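450aa long hypothetical fmu protein (PDB 2YXL) probably transfers a methyl group to carbon 5 of cytosine in RNA and binds the S-adenosylmethionine analogue sinefungin. Local coordinates at residues A[383-389]-A[441-447]. Numbering follows the deposited sequence.
Sequences GRLLYTT and FFYALLE
Paired hydrogen bonds join L385 to L446 and Y387 to A444, locking strands 383-389 and 441-447 antiparallel; Y387 N reaches A444 O at 2.8 Å, nearly straight at 173°. Toward the cofactor pocket, F442 N bonds T389 O at 3.0 Å, while the return bond from T389 N is weak. That same T389 O lies over the centre of the F441 ring, whose CE1 meets T388 CB at 3.6 Å.

Apolar packing uses both sheet faces. L385 and L446 run alongside each other, CD1 to CD1 at 3.9 Å, and Y387 meets F442 edge to edge, CD2 to CE2 at 4.1 Å; helix 398-407 packs on this face. On the other, L386 CB touches L445 CD1, with helix 246-255 beyond.

Charge appears at the far end: outstretched R384 carries NE to E447 OE2 at 3.5 Å, a salt bridge whose hydrogen bond is weak, the guanidinium and carboxylate planes 72° apart.

Strand 383-389 pairs in parallel with 331-337, whereas 441-447 runs antiparallel between 383-389 and 412-413, the reversal distinguishing class I methyltransferase sheets from the classical Rossmann fold. T388 OG1 bonds D337 OD1, so it probably steadies a predicted cofactor ligand from the second shell.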
ATOM      1  N   GLY A 383     -28.574  11.584   6.993  1.00 25.29           N
ATOM      2  CA  GLY A 383     -27.288  11.287   6.366  1.00 25.27           C
ATOM      3  C   GLY A 383     -26.729   9.889   6.551  1.00 25.30           C
ATOM      4  O   GLY A 383     -27.314   9.062   7.254  1.00 25.32           O
ATOM      5  N   ARG A 384     -25.584   9.636   5.914  1.00 25.23           N
ATOM      6  CA  ARG A 384     -24.918   8.332   5.960  1.00 25.16           C
ATOM      7  C   ARG A 384     -23.421   8.430   6.256  1.00 25.22           C
ATOM      8  O   ARG A 384     -22.749   9.371   5.835  1.00 25.09           O
ATOM      9  CB  ARG A 384     -25.138   7.556   4.657  1.00 25.09           C
ATOM     10  CG  ARG A 384     -26.533   6.964   4.506  1.00 25.04           C
ATOM     11  CD  ARG A 384     -26.606   5.987   3.350  1.00 24.81           C
ATOM     12  NE  ARG A 384     -27.929   5.375   3.230  1.00 24.48           N
ATOM     13  CZ  ARG A 384     -28.227   4.375   2.404  1.00 24.49           C
ATOM     14  NH1 ARG A 384     -27.296   3.854   1.614  1.00 25.12           N
ATOM     15  NH2 ARG A 384     -29.459   3.889   2.371  1.00 24.17           N
ATOM     16  N   LEU A 385     -22.914   7.439   6.983  1.00 25.32           N
ATOM     17  CA  LEU A 385     -21.506   7.352   7.328  1.00 25.69           C
ATOM     18  C   LEU A 385     -20.950   6.041   6.783  1.00 26.03           C
ATOM     19  O   LEU A 385     -21.518   4.974   7.028  1.00 26.14           O
ATOM     20  CB  LEU A 385     -21.334   7.387   8.854  1.00 25.54           C
ATOM     21  CG  LEU A 385     -20.008   7.788   9.529  1.00 25.25           C
ATOM     22  CD1 LEU A 385     -20.073   7.492  11.018  1.00 24.95           C
ATOM     23  CD2 LEU A 385     -18.783   7.121   8.933  1.00 24.40           C
ATOM     24  N   LEU A 386     -19.850   6.115   6.040  1.00 26.37           N
ATOM     25  CA  LEU A 386     -19.129   4.906   5.653  1.00 26.81           C
ATOM     26  C   LEU A 386     -17.773   4.854   6.331  1.00 27.02           C
ATOM     27  O   LEU A 386     -16.977   5.790   6.237  1.00 26.96           O
ATOM     28  CB  LEU A 386     -18.978   4.775   4.132  1.00 26.80           C
ATOM     29  CG  LEU A 386     -18.127   3.593   3.634  1.00 27.16           C
ATOM     30  CD1 LEU A 386     -18.782   2.232   3.890  1.00 26.93           C
ATOM     31  CD2 LEU A 386     -17.791   3.752   2.161  1.00 27.09           C
ATOM     32  N   TYR A 387     -17.535   3.749   7.027  1.00 27.41           N
ATOM     33  CA  TYR A 387     -16.262   3.498   7.669  1.00 28.04           C
ATOM     34  C   TYR A 387     -15.531   2.408   6.890  1.00 28.54           C
ATOM     35  O   TYR A 387     -16.083   1.333   6.637  1.00 28.55           O
ATOM     36  CB  TYR A 387     -16.492   3.084   9.124  1.00 27.90           C
ATOM     37  CG  TYR A 387     -15.248   2.685   9.885  1.00 27.51           C
ATOM     38  CD1 TYR A 387     -14.435   3.647  10.491  1.00 27.43           C
ATOM     39  CD2 TYR A 387     -14.899   1.344  10.025  1.00 27.31           C
ATOM     40  CE1 TYR A 387     -13.296   3.281  11.210  1.00 27.07           C
ATOM     41  CE2 TYR A 387     -13.761   0.967  10.740  1.00 27.54           C
ATOM     42  CZ  TYR A 387     -12.968   1.940  11.328  1.00 27.43           C
ATOM     43  OH  TYR A 387     -11.844   1.563  12.024  1.00 27.82           O
ATOM     44  N   THR A 388     -14.300   2.704   6.486  1.00 29.21           N
ATOM     45  CA  THR A 388     -13.465   1.725   5.799  1.00 30.00           C
ATOM     46  C   THR A 388     -12.051   1.745   6.340  1.00 30.76           C
ATOM     47  O   THR A 388     -11.548   2.793   6.747  1.00 30.95           O
ATOM     48  CB  THR A 388     -13.385   1.954   4.260  1.00 29.77           C
ATOM     49  OG1 THR A 388     -12.835   3.248   3.982  1.00 29.74           O
ATOM     50  CG2 THR A 388     -14.742   1.818   3.598  1.00 29.30           C
ATOM     51  N   THR A 389     -11.435   0.567   6.360  1.00 31.74           N
ATOM     52  CA  THR A 389      -9.997   0.421   6.543  1.00 32.76           C
ATOM     53  C   THR A 389      -9.477  -0.549   5.484  1.00 33.26           C
ATOM     54  O   THR A 389     -10.248  -1.314   4.893  1.00 33.27           O
ATOM     55  CB  THR A 389      -9.625  -0.148   7.935  1.00 32.92           C
ATOM     56  OG1 THR A 389      -9.933  -1.549   7.980  1.00 33.50           O
ATOM     57  CG2 THR A 389     -10.359   0.586   9.063  1.00 33.09           C
ATOM     58  N   PHE A 441      -9.864  -5.487   2.700  1.00 31.90           N
ATOM     59  CA  PHE A 441     -10.616  -4.256   2.921  1.00 31.74           C
ATOM     60  C   PHE A 441     -11.853  -4.498   3.780  1.00 31.76           C
ATOM     61  O   PHE A 441     -12.354  -5.623   3.859  1.00 31.91           O
ATOM     62  CB  PHE A 441     -11.028  -3.664   1.574  1.00 31.53           C
ATOM     63  CG  PHE A 441     -10.958  -2.165   1.512  1.00 30.95           C
ATOM     64  CD1 PHE A 441     -12.109  -1.396   1.646  1.00 30.51           C
ATOM     65  CD2 PHE A 441      -9.745  -1.523   1.298  1.00 30.71           C
ATOM     66  CE1 PHE A 441     -12.054  -0.009   1.573  1.00 30.32           C
ATOM     67  CE2 PHE A 441      -9.674  -0.133   1.224  1.00 30.96           C
ATOM     68  CZ  PHE A 441     -10.834   0.626   1.364  1.00 31.02           C
ATOM     69  N   PHE A 442     -12.335  -3.435   4.421  1.00 31.60           N
ATOM     70  CA  PHE A 442     -13.511  -3.515   5.277  1.00 31.32           C
ATOM     71  C   PHE A 442     -14.445  -2.343   5.022  1.00 31.28           C
ATOM     72  O   PHE A 442     -13.994  -1.215   4.828  1.00 31.04           O
ATOM     73  CB  PHE A 442     -13.096  -3.558   6.747  1.00 31.46           C
ATOM     74  CG  PHE A 442     -14.255  -3.651   7.704  1.00 31.61           C
ATOM     75  CD1 PHE A 442     -14.930  -4.857   7.886  1.00 31.21           C
ATOM     76  CD2 PHE A 442     -14.664  -2.536   8.429  1.00 31.44           C
ATOM     77  CE1 PHE A 442     -15.990  -4.949   8.768  1.00 31.38           C
ATOM     78  CE2 PHE A 442     -15.728  -2.618   9.317  1.00 31.72           C
ATOM     79  CZ  PHE A 442     -16.393  -3.827   9.485  1.00 31.81           C
ATOM     80  N   TYR A 443     -15.745  -2.631   5.023  1.00 31.33           N
ATOM     81  CA  TYR A 443     -16.785  -1.638   4.762  1.00 31.38           C
ATOM     82  C   TYR A 443     -17.860  -1.691   5.844  1.00 31.38           C
ATOM     83  O   TYR A 443     -18.344  -2.773   6.198  1.00 31.51           O
ATOM     84  CB  TYR A 443     -17.457  -1.895   3.404  1.00 31.54           C
ATOM     85  CG  TYR A 443     -16.520  -2.061   2.229  1.00 31.63           C
ATOM     86  CD1 TYR A 443     -15.856  -3.266   2.011  1.00 31.61           C
ATOM     87  CD2 TYR A 443     -16.325  -1.021   1.317  1.00 31.79           C
ATOM     88  CE1 TYR A 443     -15.005  -3.429   0.936  1.00 32.24           C
ATOM     89  CE2 TYR A 443     -15.474  -1.174   0.231  1.00 31.79           C
ATOM     90  CZ  TYR A 443     -14.819  -2.384   0.048  1.00 32.03           C
ATOM     91  OH  TYR A 443     -13.969  -2.558  -1.014  1.00 31.51           O
ATOM     92  N   ALA A 444     -18.240  -0.523   6.357  1.00 31.14           N
ATOM     93  CA  ALA A 444     -19.369  -0.413   7.275  1.00 30.83           C
ATOM     94  C   ALA A 444     -20.177   0.833   6.955  1.00 30.74           C
ATOM     95  O   ALA A 444     -19.706   1.954   7.157  1.00 30.73           O
ATOM     96  CB  ALA A 444     -18.892  -0.384   8.708  1.00 30.88           C
ATOM     97  N   LEU A 445     -21.386   0.629   6.437  1.00 30.56           N
ATOM     98  CA  LEU A 445     -22.268   1.734   6.087  1.00 30.47           C
ATOM     99  C   LEU A 445     -23.282   1.982   7.201  1.00 30.50           C
ATOM    100  O   LEU A 445     -23.956   1.061   7.669  1.00 30.47           O
ATOM    101  CB  LEU A 445     -22.962   1.490   4.739  1.00 30.46           C
ATOM    102  CG  LEU A 445     -23.715   2.663   4.093  1.00 30.24           C
ATOM    103  CD1 LEU A 445     -22.778   3.817   3.728  1.00 29.84           C
ATOM    104  CD2 LEU A 445     -24.494   2.200   2.867  1.00 30.41           C
ATOM    105  N   LEU A 446     -23.374   3.241   7.610  1.00 30.43           N
ATOM    106  CA  LEU A 446     -24.156   3.637   8.772  1.00 30.48           C
ATOM    107  C   LEU A 446     -25.031   4.827   8.415  1.00 30.47           C
ATOM    108  O   LEU A 446     -24.613   5.699   7.657  1.00 30.47           O
ATOM    109  CB  LEU A 446     -23.215   4.012   9.924  1.00 30.38           C
ATOM    110  CG  LEU A 446     -22.104   3.006  10.259  1.00 30.36           C
ATOM    111  CD1 LEU A 446     -20.819   3.698  10.706  1.00 30.08           C
ATOM    112  CD2 LEU A 446     -22.582   1.993  11.292  1.00 30.36           C
ATOM    113  N   GLU A 447     -26.248   4.855   8.947  1.00 30.53           N
ATOM    114  CA  GLU A 447     -27.097   6.037   8.826  1.00 30.64           C
ATOM    115  C   GLU A 447     -27.823   6.340  10.130  1.00 30.67           C
ATOM    116  O   GLU A 447     -28.103   5.434  10.921  1.00 30.65           O
ATOM    117  CB  GLU A 447     -28.082   5.915   7.651  1.00 30.61           C
ATOM    118  CG  GLU A 447     -29.315   5.044   7.881  1.00 30.56           C
ATOM    119  CD  GLU A 447     -30.443   5.349   6.900  1.00 30.74           C
ATOM    120  OE1 GLU A 447     -31.611   5.029   7.213  1.00 31.20           O
ATOM    121  OE2 GLU A 447     -30.170   5.915   5.818  1.00 30.74           O
TER